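Local coordinates for guanine deaminase (Escherichia coli, PDB 6OHC), which catalyses the zinc-dependent hydrolytic deamination of guanine to xanthine and ammonia in purine breakdown, at residues P108-Y113 and D176-T181; Y118-S123 and V149-E154; G166-D171 and T207-P212; K283-L288 and K313-K318; K292-F297 and K319-M324. All coordinates share one frame; numbering follows the deposited sequence.

How the contacts relate
Contact 1 opens first, at helix 101-111. The chain then makes contact 2, between helices 116-132 and 146-158, and completes it before contact 1 closes. Contact 3 opens on strand 164-169, still within the loop of contact 1. Contact 1 closes on the loop after that strand and contact 3 on strand 203-208, so they cross. Two salt bridges join them: D180-K167 and E110-R209. Later in the chain contacts 4 and 5 also cross. Contact 4 pairs helix 282-291 with helix 312-317, and contact 5 pairs the barrel strands that follow each of them. W285 of contact 4 packs on I295 of contact 5. Contacts 3 and 5 lie on the same barrel, with nearest atoms about 12 Å apart.

Contact 1. Residues P108-Y113 and D176-T181; sequences PTERRY and DYLLDT
R111 of helix 101-111 lies across one face of the Y177 ring, a guanidinium-aromatic stack. Y177 sits in the loop that follows strand 164-169 of the amidohydrolase TIM barrel. The R111 side chain starts with CG anti to the backbone N (chi1 -170°) and stays extended to NE, which lets it run across the ring. R111 CB meets Y177 CE1 at 3.6 Å. R111 CG comes next, 3.5 Å from Y177 CD1. R111 CD sits over the middle of the ring, 3.6 Å from the Y177 centroid, as a CH-pi contact. R111 NE then reaches Y177 CG at 3.5 Å. R111 CZ lies over Y177 CD2, and R111 NH1 is 3.5 Å from the same carbon. At the tip, R111 NH2 passes Y177 CB at 3.8 Å. The guanidinium and ring planes are only 9° apart. L178 packs beside this stack. Its CD1 lies in the plane of the Y177 ring, at the edge, and 4.0 Å from R111 N. L178 CD2 approaches the carboxylate of E110, which is held elsewhere by R209 and Q87. The Y177 side chain ends at P108, with Y177 OH 3.1 Å from P108 N, a proline nitrogen with no hydrogen to give.

Contact 2. Residues Y118-S123 and V149-E154; sequences YAREMS and VDALFE
A119 and A151 face each other where helices 116-132 and 146-158 run side by side. Apolar packing comes first. A119 CB and A151 CB are 4.3 Å apart. R120 lays its CG against A151 CB at 4.1 Å. The small A119, A151 and S123 are consistent with the 8.5 Å approach of the short segment axes, which cross at -32°. The polar part centres on S123. S123 OG stands beside its backbone N (chi1 -71°) and turns back to donate to A119 O at 2.8 Å. The backbone N of S123 reaches the same oxygen from the opposite face of its carbonyl plane. Y85 OH binds A119 O as well, so this buried carbonyl is well satisfied. S123 OG also lies 3.1 Å from L152 N, but the angle is too poor for a hydrogen bond. Charge adds a looser link at the exposed side. R120 NE and E154 OE2 are 4.2 Å apart, beyond a salt bridge, though their flat groups are nearly coplanar. Y85 belongs to the substrate site by similarity. A pair running roughly the same way is typical of successive outer helices around a TIM barrel.

Contact 3. Residues G166-D171 and T207-P212; sequences GKVMMD and TPRFAP
M169 O is gripped from two directions. R209 N donates to it at 3.0 Å, in the carbonyl plane and with an N-H...O angle of 168°. Water 2 donates to the same oxygen at 2.7 Å and accepts from F210 N, which extends the link past the strand end. One step back, M169 N donates to T207 O at 2.8 Å, tilted 26° from that carbonyl plane. V168 CA adds a CA-H...O contact to T207 O at 3.2 Å. Water 1 joins K167 O to T207 N, the second bond being weak. The R209 side chain then turns at chi3 (-70°), which brings its guanidinium beside V168 and M170. V168 CG1 meets R209 NE at 3.6 Å, and M170 SD is 3.5 Å from R209 NE. This NE is buried without a polar partner in the model. R209 NH2 makes a salt bridge to E110. A leucine in place of R209 would probably leave the E110 carboxylate without its charged mate and take the guanidinium contact from M170. R209 and F210 are substrate-binding residues by similarity. The arrangement is that of parallel neighbouring strands in a TIM barrel, whose C-terminal ends lead into the active site.

Contact 4. Residues K283-L288 and K313-K318; sequences KEWDRL and KKAWQK
W285 receives K314 over one face of its indole. K314 CD sits 3.5 Å from the centroid of the five-membered ring, 17° off the normal, a CH-pi contact. At the far end of the indole, W285 CZ3 packs on A315 CB at 3.6 Å. K318 passes W285 CB, with K318 CE 4.1 Å from it. Its chain bends at chi2 (-75°) and then runs straight to the ammonium. There K318 NZ forms a salt bridge with D286 OD1 at 2.8 Å, on the syn side and 17° out of the carboxylate plane. Further out, E282 makes salt bridges to both K314 NZ and K318 NZ, tying the lysine ends together. S289 OG bonds K318 O, just past helix 312-317. A leucine at K318 would probably leave D286 without its cationic mate and remove one of the two lysines from E282. The two helices pack outside strands 294-297 and 321-324, W285 on I295 and A315 on V322, as outer layer helices do around a TIM barrel.

Contact 5. Residues K292-F297 and K319-M324; sequences KSSIAF and KVKVGM
V322 fills the dip between I295 and F297 where strands 294-297 and 321-324 run parallel in the TIM barrel. V322 CG1 rests on F297 CB at 3.7 Å. V322 CG2 turns to the other neighbour, 4.3 Å from I295 CB. I295 in turn extends its far end over V320, with I295 CD1 3.7 Å from V320 CG1. The next bump is M324. Its chain folds at chi2 and chi3 (-56° and -61°), which swings the methyl over the F297 ring. M324 CE is 4.1 Å from the ring centroid and M324 SD lies obliquely beside the ring, a Met-aromatic contact. Helix 336-348 packs on both residues. On the other face A296 sits beside G323, which has no side chain, and A296 lies near the zinc ligand H82 (assigned by similarity). Backbone bonds hold the strands in register: I295 N to K321 O at 2.9 Å, G323 N to I295 O and F297 N to G323 O. K321 CB and CE both pack against S294 OG, which bonds S370 O. The lysine chain bends onward, and K321 NZ donates to K292 O at 3.1 Å from above the carbonyl plane.

Contact 1. Residues P108-Y113 and D176-T181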
# COMPACT_ATOMS: atom_id res chain seq x y z
N PRO B 108 -11.66 -10.68 20.52
CA PRO B 108 -12.68 -11.57 19.97
C PRO B 108 -12.10 -12.46 18.86
O PRO B 108 -12.46 -13.62 18.82
CB PRO B 108 -13.74 -10.60 19.42
CG PRO B 108 -13.52 -9.32 20.18
CD PRO B 108 -12.02 -9.26 20.40
N THR B 109 -11.22 -11.92 17.99
CA THR B 109 -10.63 -12.66 16.85
C THR B 109 -9.76 -13.79 17.44
O THR B 109 -9.91 -14.94 17.00
CB THR B 109 -9.81 -11.74 15.94
OG1 THR B 109 -10.63 -10.68 15.43
CG2 THR B 109 -9.16 -12.48 14.80
N GLU B 110 -8.89 -13.46 18.40
CA GLU B 110 -7.95 -14.45 19.00
C GLU B 110 -8.74 -15.57 19.70
O GLU B 110 -8.27 -16.70 19.77
CB GLU B 110 -6.99 -13.76 19.97
CG GLU B 110 -6.07 -12.76 19.32
CD GLU B 110 -4.76 -12.57 20.05
OE1 GLU B 110 -4.62 -13.16 21.16
OE2 GLU B 110 -3.90 -11.83 19.53
N ARG B 111 -9.93 -15.25 20.21
CA ARG B 111 -10.80 -16.20 20.94
C ARG B 111 -11.11 -17.43 20.08
O ARG B 111 -11.25 -18.51 20.63
CB ARG B 111 -12.11 -15.52 21.33
CG ARG B 111 -12.95 -16.35 22.29
CD ARG B 111 -14.33 -15.80 22.48
NE ARG B 111 -15.00 -16.50 23.55
CZ ARG B 111 -16.14 -16.12 24.08
NH1 ARG B 111 -16.74 -15.04 23.64
NH2 ARG B 111 -16.66 -16.79 25.08
N ARG B 112 -11.22 -17.29 18.76
CA ARG B 112 -11.59 -18.41 17.87
C ARG B 112 -10.52 -19.51 17.92
O ARG B 112 -10.84 -20.66 17.58
CB ARG B 112 -11.82 -17.90 16.44
CG ARG B 112 -12.91 -16.82 16.35
CD ARG B 112 -12.63 -15.63 15.42
NE ARG B 112 -12.58 -16.03 14.02
CZ ARG B 112 -13.64 -16.33 13.27
NH1 ARG B 112 -14.86 -16.23 13.76
NH2 ARG B 112 -13.46 -16.73 12.03
N TYR B 113 -9.29 -19.17 18.32
CA TYR B 113 -8.11 -20.07 18.28
C TYR B 113 -8.08 -20.94 19.54
O TYR B 113 -7.14 -21.75 19.68
CB TYR B 113 -6.81 -19.29 18.01
CG TYR B 113 -6.73 -18.71 16.61
CD1 TYR B 113 -7.53 -17.64 16.25
CD2 TYR B 113 -5.94 -19.27 15.64
CE1 TYR B 113 -7.50 -17.10 14.97
CE2 TYR B 113 -5.87 -18.73 14.36
CZ TYR B 113 -6.67 -17.65 14.02
OH TYR B 113 -6.67 -17.11 12.78
N ASP B 176 -12.29 -12.41 30.03
CA ASP B 176 -12.12 -13.64 30.83
C ASP B 176 -11.80 -14.80 29.88
O ASP B 176 -10.86 -15.54 30.16
CB ASP B 176 -13.35 -13.86 31.69
CG ASP B 176 -13.07 -14.95 32.69
OD1 ASP B 176 -12.28 -14.65 33.67
OD2 ASP B 176 -13.54 -16.09 32.41
N TYR B 177 -12.48 -14.89 28.73
CA TYR B 177 -12.28 -15.98 27.73
C TYR B 177 -10.82 -16.05 27.24
O TYR B 177 -10.46 -17.06 26.64
CB TYR B 177 -13.29 -15.84 26.59
CG TYR B 177 -13.16 -14.59 25.76
CD1 TYR B 177 -12.03 -14.35 24.98
CD2 TYR B 177 -14.21 -13.69 25.67
CE1 TYR B 177 -11.93 -13.23 24.16
CE2 TYR B 177 -14.12 -12.55 24.88
CZ TYR B 177 -12.98 -12.33 24.12
OH TYR B 177 -12.92 -11.21 23.35
N LEU B 178 -10.00 -15.04 27.49
CA LEU B 178 -8.61 -14.95 27.00
C LEU B 178 -7.58 -14.76 28.13
O LEU B 178 -6.44 -14.46 27.79
CB LEU B 178 -8.51 -13.78 26.02
CG LEU B 178 -7.62 -14.03 24.81
CD1 LEU B 178 -8.29 -15.03 23.86
CD2 LEU B 178 -7.36 -12.70 24.13
N LEU B 179 -7.96 -14.83 29.40
CA LEU B 179 -6.99 -14.67 30.52
C LEU B 179 -6.30 -16.02 30.81
O LEU B 179 -6.96 -17.03 30.74
CB LEU B 179 -7.70 -14.17 31.78
CG LEU B 179 -8.26 -12.75 31.71
CD1 LEU B 179 -8.61 -12.29 33.12
CD2 LEU B 179 -7.30 -11.78 31.06
N ASP B 180 -5.01 -16.00 31.11
CA ASP B 180 -4.32 -17.12 31.79
C ASP B 180 -4.17 -16.68 33.27
O ASP B 180 -4.84 -15.69 33.65
CB ASP B 180 -3.03 -17.52 31.05
CG ASP B 180 -1.97 -16.43 30.97
OD1 ASP B 180 -2.07 -15.46 31.73
OD2 ASP B 180 -1.04 -16.56 30.15
N THR B 181 -3.35 -17.39 34.07
CA THR B 181 -2.91 -16.92 35.41
C THR B 181 -1.37 -16.84 35.40
O THR B 181 -0.77 -17.45 34.52
CB THR B 181 -3.52 -17.84 36.49
OG1 THR B 181 -3.00 -19.14 36.25
CG2 THR B 181 -5.02 -17.82 36.42

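Contact 2. Residues Y118-S123 and V149-E154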
# COMPACT_ATOMS: atom_id res chain seq x y z
N TYR B 118 -9.63 -25.50 14.44
CA TYR B 118 -9.50 -24.14 13.84
C TYR B 118 -8.03 -23.70 13.86
O TYR B 118 -7.50 -23.27 12.81
CB TYR B 118 -10.38 -23.10 14.56
CG TYR B 118 -10.49 -21.79 13.80
CD1 TYR B 118 -11.10 -21.74 12.57
CD2 TYR B 118 -9.87 -20.65 14.27
CE1 TYR B 118 -11.17 -20.57 11.84
CE2 TYR B 118 -9.94 -19.46 13.57
CZ TYR B 118 -10.59 -19.41 12.34
OH TYR B 118 -10.61 -18.23 11.62
N ALA B 119 -7.37 -23.82 15.00
CA ALA B 119 -5.96 -23.42 15.18
C ALA B 119 -5.07 -24.21 14.20
O ALA B 119 -4.10 -23.61 13.65
CB ALA B 119 -5.52 -23.61 16.60
N ARG B 120 -5.39 -25.49 13.95
CA ARG B 120 -4.60 -26.34 13.02
C ARG B 120 -4.79 -25.86 11.57
O ARG B 120 -3.83 -25.77 10.84
CB ARG B 120 -4.99 -27.80 13.17
CG ARG B 120 -4.30 -28.50 14.33
CD ARG B 120 -4.35 -29.98 14.09
NE ARG B 120 -4.14 -30.76 15.29
CZ ARG B 120 -5.09 -31.39 15.99
NH1 ARG B 120 -6.38 -31.27 15.69
NH2 ARG B 120 -4.72 -32.11 17.04
N GLU B 121 -6.03 -25.61 11.18
CA GLU B 121 -6.44 -25.11 9.85
C GLU B 121 -5.73 -23.77 9.62
O GLU B 121 -5.05 -23.65 8.61
CB GLU B 121 -7.97 -25.08 9.82
CG GLU B 121 -8.70 -24.52 8.63
CD GLU B 121 -10.21 -24.48 8.92
OE1 GLU B 121 -10.68 -25.42 9.67
OE2 GLU B 121 -10.92 -23.48 8.47
N MET B 122 -5.79 -22.85 10.59
CA MET B 122 -5.19 -21.49 10.50
C MET B 122 -3.65 -21.52 10.63
O MET B 122 -3.00 -20.68 9.99
CB MET B 122 -5.81 -20.53 11.52
CG MET B 122 -7.27 -20.20 11.20
SD MET B 122 -7.66 -19.87 9.42
CE MET B 122 -7.06 -18.20 9.27
N SER B 123 -3.07 -22.46 11.35
CA SER B 123 -1.60 -22.70 11.32
C SER B 123 -1.15 -23.00 9.89
O SER B 123 -0.15 -22.43 9.45
CB SER B 123 -1.19 -23.83 12.26
OG SER B 123 -1.30 -23.42 13.62
N VAL B 149 -0.33 -22.88 20.04
CA VAL B 149 1.11 -22.63 19.77
C VAL B 149 1.74 -23.93 19.28
O VAL B 149 2.61 -23.83 18.38
CB VAL B 149 1.86 -22.08 20.99
CG1 VAL B 149 3.35 -21.84 20.71
CG2 VAL B 149 1.21 -20.83 21.51
N ASP B 150 1.31 -25.08 19.82
CA ASP B 150 1.74 -26.43 19.35
C ASP B 150 1.32 -26.61 17.90
O ASP B 150 2.11 -27.15 17.13
CB ASP B 150 1.09 -27.59 20.14
CG ASP B 150 1.65 -27.85 21.50
OD1 ASP B 150 2.89 -27.98 21.61
OD2 ASP B 150 0.84 -27.93 22.44
N ALA B 151 0.09 -26.26 17.55
CA ALA B 151 -0.43 -26.28 16.16
C ALA B 151 0.53 -25.49 15.25
O ALA B 151 0.97 -26.03 14.20
CB ALA B 151 -1.83 -25.72 16.10
N LEU B 152 0.90 -24.28 15.66
CA LEU B 152 1.76 -23.37 14.89
C LEU B 152 3.16 -23.99 14.71
O LEU B 152 3.63 -24.08 13.57
CB LEU B 152 1.84 -22.00 15.60
CG LEU B 152 2.86 -21.06 14.93
CD1 LEU B 152 2.42 -20.77 13.50
CD2 LEU B 152 3.05 -19.78 15.73
N PHE B 153 3.80 -24.39 15.80
CA PHE B 153 5.11 -25.09 15.80
C PHE B 153 5.03 -26.38 14.97
O PHE B 153 5.94 -26.61 14.16
CB PHE B 153 5.59 -25.40 17.21
CG PHE B 153 6.26 -24.25 17.91
CD1 PHE B 153 7.33 -23.60 17.32
CD2 PHE B 153 5.83 -23.84 19.16
CE1 PHE B 153 7.97 -22.56 17.98
CE2 PHE B 153 6.47 -22.80 19.82
CZ PHE B 153 7.54 -22.15 19.22
N GLU B 154 3.97 -27.17 15.11
CA GLU B 154 3.77 -28.40 14.30
C GLU B 154 3.89 -28.04 12.82
O GLU B 154 4.63 -28.71 12.09
CB GLU B 154 2.41 -29.04 14.56
CG GLU B 154 2.43 -30.17 15.57
CD GLU B 154 1.03 -30.51 16.06
OE1 GLU B 154 0.96 -31.01 17.22
OE2 GLU B 154 0.00 -30.17 15.32

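Contact 3. Residues G166-D171 and T207-P212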
# COMPACT_ATOMS: atom_id res chain seq x y z
N GLY B 166 5.97 -18.06 20.61
CA GLY B 166 5.70 -18.34 22.03
C GLY B 166 4.22 -18.18 22.36
O GLY B 166 3.46 -17.54 21.55
N LYS B 167 3.83 -18.77 23.48
CA LYS B 167 2.50 -18.56 24.10
C LYS B 167 2.46 -17.13 24.63
O LYS B 167 3.47 -16.67 25.26
CB LYS B 167 2.26 -19.55 25.23
CG LYS B 167 0.98 -19.33 26.03
CD LYS B 167 1.21 -19.63 27.51
CE LYS B 167 0.01 -19.45 28.38
NZ LYS B 167 -0.49 -18.07 28.45
N VAL B 168 1.35 -16.45 24.35
CA VAL B 168 1.08 -15.11 24.90
C VAL B 168 0.76 -15.28 26.39
O VAL B 168 -0.08 -16.10 26.72
CB VAL B 168 -0.06 -14.42 24.15
CG1 VAL B 168 -0.37 -13.11 24.85
CG2 VAL B 168 0.33 -14.21 22.68
N MET B 169 1.43 -14.51 27.24
CA MET B 169 1.12 -14.42 28.68
C MET B 169 0.28 -13.16 28.92
O MET B 169 0.67 -12.08 28.47
CB MET B 169 2.41 -14.38 29.50
CG MET B 169 3.39 -15.46 29.06
SD MET B 169 4.97 -15.35 29.86
CE MET B 169 5.60 -13.90 29.05
N MET B 170 -0.86 -13.33 29.58
CA MET B 170 -1.93 -12.32 29.74
C MET B 170 -2.84 -12.75 30.90
O MET B 170 -3.72 -13.59 30.65
CB MET B 170 -2.71 -12.30 28.41
CG MET B 170 -3.61 -11.12 28.11
SD MET B 170 -4.68 -11.37 26.58
CE MET B 170 -3.94 -12.90 26.02
N ASP B 171 -2.67 -12.20 32.10
CA ASP B 171 -3.47 -12.62 33.28
C ASP B 171 -4.47 -11.54 33.69
O ASP B 171 -5.26 -11.83 34.59
CB ASP B 171 -2.60 -13.06 34.47
CG ASP B 171 -1.78 -11.97 35.16
OD1 ASP B 171 -1.49 -10.90 34.52
OD2 ASP B 171 -1.40 -12.21 36.31
N THR B 207 6.75 -14.49 25.74
CA THR B 207 5.84 -13.53 25.05
C THR B 207 4.76 -13.06 26.02
O THR B 207 3.59 -13.43 25.91
CB THR B 207 5.27 -14.17 23.79
OG1 THR B 207 6.34 -14.87 23.13
CG2 THR B 207 4.65 -13.15 22.85
N PRO B 208 5.09 -12.15 26.96
CA PRO B 208 4.06 -11.39 27.65
C PRO B 208 3.46 -10.40 26.64
O PRO B 208 4.22 -9.69 25.97
CB PRO B 208 4.79 -10.63 28.74
CG PRO B 208 6.31 -10.75 28.44
CD PRO B 208 6.46 -11.70 27.28
N ARG B 209 2.14 -10.42 26.47
CA ARG B 209 1.51 -9.56 25.45
C ARG B 209 2.10 -8.17 25.58
O ARG B 209 2.57 -7.63 24.54
CB ARG B 209 -0.00 -9.51 25.56
CG ARG B 209 -0.59 -8.84 24.34
CD ARG B 209 -2.08 -8.90 24.35
NE ARG B 209 -2.50 -10.24 24.13
CZ ARG B 209 -2.95 -10.74 22.99
NH1 ARG B 209 -2.91 -10.05 21.86
NH2 ARG B 209 -3.41 -11.97 22.96
N PHE B 210 2.04 -7.61 26.79
CA PHE B 210 2.62 -6.31 27.21
C PHE B 210 2.17 -5.97 28.64
O PHE B 210 1.23 -6.60 29.18
CB PHE B 210 2.29 -5.20 26.23
CG PHE B 210 0.85 -4.82 26.02
CD1 PHE B 210 -0.21 -5.59 26.50
CD2 PHE B 210 0.54 -3.69 25.26
CE1 PHE B 210 -1.53 -5.21 26.26
CE2 PHE B 210 -0.77 -3.32 25.03
CZ PHE B 210 -1.81 -4.08 25.51
N ALA B 211 2.86 -4.98 29.23
CA ALA B 211 2.74 -4.54 30.64
C ALA B 211 1.28 -4.43 31.07
O ALA B 211 0.90 -5.00 32.11
CB ALA B 211 3.48 -3.26 30.86
N PRO B 212 0.39 -3.76 30.33
CA PRO B 212 -0.98 -3.59 30.80
C PRO B 212 -1.67 -4.91 31.17
O PRO B 212 -2.47 -4.88 32.10
CB PRO B 212 -1.70 -2.90 29.62
CG PRO B 212 -0.58 -2.16 28.88
CD PRO B 212 0.65 -3.03 29.07
O HOH W 1 5.71 -17.51 26.75
O HOH W 2 0.41 -9.44 28.91

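Contact 4. Residues K283-L288 and K313-K318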
# COMPACT_ATOMS: atom_id res chain seq x y z
N LYS B 283 15.93 8.49 27.41
CA LYS B 283 16.32 7.44 28.41
C LYS B 283 16.01 6.04 27.85
O LYS B 283 16.85 5.14 28.00
CB LYS B 283 15.61 7.63 29.76
N GLU B 284 14.87 5.87 27.17
CA GLU B 284 14.43 4.52 26.67
C GLU B 284 15.30 4.12 25.48
O GLU B 284 15.81 2.96 25.48
CB GLU B 284 12.92 4.53 26.42
CG GLU B 284 12.14 4.58 27.73
CD GLU B 284 10.69 4.97 27.63
OE1 GLU B 284 10.35 5.78 26.74
OE2 GLU B 284 9.90 4.48 28.48
N TRP B 285 15.53 5.04 24.52
CA TRP B 285 16.46 4.81 23.39
C TRP B 285 17.82 4.29 23.91
O TRP B 285 18.33 3.28 23.37
CB TRP B 285 16.62 6.07 22.54
CG TRP B 285 15.55 6.30 21.53
CD1 TRP B 285 14.58 7.25 21.55
CD2 TRP B 285 15.33 5.53 20.34
NE1 TRP B 285 13.76 7.12 20.46
CE2 TRP B 285 14.20 6.08 19.70
CE3 TRP B 285 16.00 4.45 19.75
CZ2 TRP B 285 13.75 5.60 18.47
CZ3 TRP B 285 15.55 3.97 18.54
CH2 TRP B 285 14.43 4.54 17.91
N ASP B 286 18.38 4.92 24.94
CA ASP B 286 19.73 4.63 25.48
C ASP B 286 19.73 3.27 26.18
O ASP B 286 20.72 2.53 26.02
CB ASP B 286 20.21 5.74 26.41
CG ASP B 286 20.51 7.04 25.68
OD1 ASP B 286 20.77 6.99 24.44
OD2 ASP B 286 20.46 8.10 26.35
N ARG B 287 18.67 2.95 26.91
CA ARG B 287 18.50 1.65 27.60
C ARG B 287 18.52 0.50 26.56
O ARG B 287 19.31 -0.47 26.75
CB ARG B 287 17.20 1.68 28.41
CG ARG B 287 16.89 0.39 29.16
CD ARG B 287 17.85 0.11 30.28
NE ARG B 287 17.42 0.79 31.49
CZ ARG B 287 18.23 1.13 32.50
NH1 ARG B 287 19.54 0.92 32.43
NH2 ARG B 287 17.74 1.72 33.57
N LEU B 288 17.72 0.62 25.49
CA LEU B 288 17.65 -0.41 24.43
C LEU B 288 19.06 -0.60 23.84
O LEU B 288 19.50 -1.76 23.66
CB LEU B 288 16.62 -0.01 23.36
CG LEU B 288 15.16 -0.08 23.78
CD1 LEU B 288 14.25 0.46 22.71
CD2 LEU B 288 14.74 -1.50 24.10
N LYS B 313 16.07 6.92 11.94
CA LYS B 313 17.30 7.75 12.00
C LYS B 313 17.90 7.65 13.42
O LYS B 313 19.11 7.40 13.56
CB LYS B 313 16.99 9.20 11.64
CG LYS B 313 18.19 10.14 11.72
CD LYS B 313 17.82 11.52 11.22
CE LYS B 313 18.88 12.56 11.50
NZ LYS B 313 20.24 12.01 11.33
N LYS B 314 17.07 7.85 14.43
CA LYS B 314 17.52 7.84 15.83
C LYS B 314 18.04 6.44 16.19
O LYS B 314 19.01 6.37 16.93
CB LYS B 314 16.43 8.36 16.77
CG LYS B 314 16.99 8.97 18.04
CD LYS B 314 15.95 9.28 19.07
CE LYS B 314 15.73 10.78 19.23
NZ LYS B 314 16.96 11.49 19.66
N ALA B 315 17.46 5.37 15.65
CA ALA B 315 17.88 3.98 15.96
C ALA B 315 19.30 3.76 15.42
O ALA B 315 20.11 3.08 16.11
CB ALA B 315 16.90 2.99 15.39
N TRP B 316 19.58 4.29 14.23
CA TRP B 316 20.94 4.28 13.64
C TRP B 316 21.87 5.08 14.58
O TRP B 316 22.84 4.47 15.09
CB TRP B 316 20.94 4.86 12.22
CG TRP B 316 20.49 3.93 11.15
CD1 TRP B 316 19.38 4.05 10.37
CD2 TRP B 316 21.16 2.74 10.70
NE1 TRP B 316 19.29 3.00 9.49
CE2 TRP B 316 20.38 2.18 9.67
CE3 TRP B 316 22.34 2.08 11.05
CZ2 TRP B 316 20.72 1.00 9.02
CZ3 TRP B 316 22.65 0.89 10.41
CH2 TRP B 316 21.88 0.38 9.39
N GLN B 317 21.53 6.33 14.89
CA GLN B 317 22.31 7.18 15.83
C GLN B 317 22.60 6.38 17.11
O GLN B 317 23.74 6.42 17.58
CB GLN B 317 21.60 8.50 16.13
CG GLN B 317 21.74 9.52 15.01
CD GLN B 317 20.85 10.75 15.14
OE1 GLN B 317 20.06 10.89 16.09
NE2 GLN B 317 20.94 11.62 14.13
N LYS B 318 21.61 5.66 17.64
CA LYS B 318 21.73 5.00 18.97
C LYS B 318 22.31 3.59 18.82
O LYS B 318 22.50 2.93 19.86
CB LYS B 318 20.36 5.01 19.66
CG LYS B 318 19.79 6.38 19.99
CD LYS B 318 20.45 7.06 21.15
CE LYS B 318 19.80 8.38 21.52
NZ LYS B 318 20.53 9.06 22.63

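Contact 5. Residues K292-F297 and K319-M324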
# COMPACT_ATOMS: atom_id res chain seq x y z
N LYS B 292 21.49 -3.84 24.27
CA LYS B 292 21.65 -4.56 22.97
C LYS B 292 20.31 -5.23 22.62
O LYS B 292 20.31 -6.36 22.09
CB LYS B 292 22.80 -5.57 23.05
CG LYS B 292 24.17 -5.00 23.42
CD LYS B 292 25.27 -5.41 22.43
CE LYS B 292 26.68 -5.55 23.01
NZ LYS B 292 26.91 -4.71 24.22
N SER B 293 19.19 -4.56 22.97
CA SER B 293 17.80 -5.01 22.72
C SER B 293 17.42 -4.58 21.30
O SER B 293 18.13 -3.73 20.74
CB SER B 293 16.86 -4.48 23.77
OG SER B 293 17.11 -5.06 25.03
N SER B 294 16.39 -5.19 20.73
CA SER B 294 16.00 -5.08 19.30
C SER B 294 14.63 -4.41 19.21
O SER B 294 13.84 -4.59 20.15
CB SER B 294 16.03 -6.42 18.62
OG SER B 294 17.38 -6.84 18.45
N ILE B 295 14.42 -3.59 18.16
CA ILE B 295 13.11 -2.97 17.82
C ILE B 295 12.56 -3.70 16.59
O ILE B 295 13.34 -3.98 15.65
CB ILE B 295 13.26 -1.47 17.55
CG1 ILE B 295 13.78 -0.69 18.76
CG2 ILE B 295 11.94 -0.92 17.00
CD1 ILE B 295 14.10 0.76 18.48
N ALA B 296 11.26 -3.97 16.57
CA ALA B 296 10.51 -4.36 15.37
C ALA B 296 9.73 -3.15 14.88
O ALA B 296 8.85 -2.71 15.58
CB ALA B 296 9.60 -5.52 15.68
N PHE B 297 10.14 -2.59 13.75
CA PHE B 297 9.50 -1.43 13.07
C PHE B 297 8.29 -1.96 12.30
O PHE B 297 8.47 -2.87 11.44
CB PHE B 297 10.61 -0.77 12.24
CG PHE B 297 10.24 0.35 11.33
CD1 PHE B 297 9.10 1.10 11.53
CD2 PHE B 297 11.11 0.71 10.31
CE1 PHE B 297 8.78 2.13 10.66
CE2 PHE B 297 10.80 1.77 9.45
CZ PHE B 297 9.65 2.48 9.63
N LYS B 319 22.59 3.13 17.59
CA LYS B 319 23.15 1.77 17.33
C LYS B 319 22.20 0.70 17.92
O LYS B 319 22.68 -0.27 18.56
CB LYS B 319 24.57 1.64 17.90
CG LYS B 319 25.60 2.67 17.42
N VAL B 320 20.89 0.87 17.72
CA VAL B 320 19.85 -0.12 18.12
C VAL B 320 19.45 -0.98 16.91
O VAL B 320 18.99 -0.43 15.93
CB VAL B 320 18.62 0.57 18.74
CG1 VAL B 320 17.54 -0.46 19.04
CG2 VAL B 320 19.00 1.34 19.99
N LYS B 321 19.56 -2.30 17.02
CA LYS B 321 19.13 -3.25 15.97
C LYS B 321 17.65 -3.04 15.65
O LYS B 321 16.84 -2.99 16.60
CB LYS B 321 19.43 -4.66 16.45
CG LYS B 321 20.92 -5.00 16.49
CD LYS B 321 21.23 -6.46 16.71
CE LYS B 321 20.97 -6.94 18.12
NZ LYS B 321 21.10 -5.85 19.10
N VAL B 322 17.32 -2.91 14.37
CA VAL B 322 15.93 -2.81 13.84
C VAL B 322 15.67 -3.89 12.78
O VAL B 322 16.53 -4.10 11.91
CB VAL B 322 15.64 -1.43 13.25
CG1 VAL B 322 14.22 -1.33 12.71
CG2 VAL B 322 15.91 -0.36 14.30
N GLY B 323 14.54 -4.58 12.89
CA GLY B 323 13.96 -5.46 11.87
C GLY B 323 12.57 -4.97 11.47
O GLY B 323 12.03 -4.10 12.16
N MET B 324 12.03 -5.45 10.35
CA MET B 324 10.69 -5.06 9.87
C MET B 324 9.70 -6.10 10.41
O MET B 324 10.05 -7.27 10.40
CB MET B 324 10.59 -4.98 8.34
CG MET B 324 11.62 -4.08 7.72
SD MET B 324 11.50 -2.42 8.45
CE MET B 324 9.85 -1.86 8.04
O HOH W 3 20.39 -3.28 19.85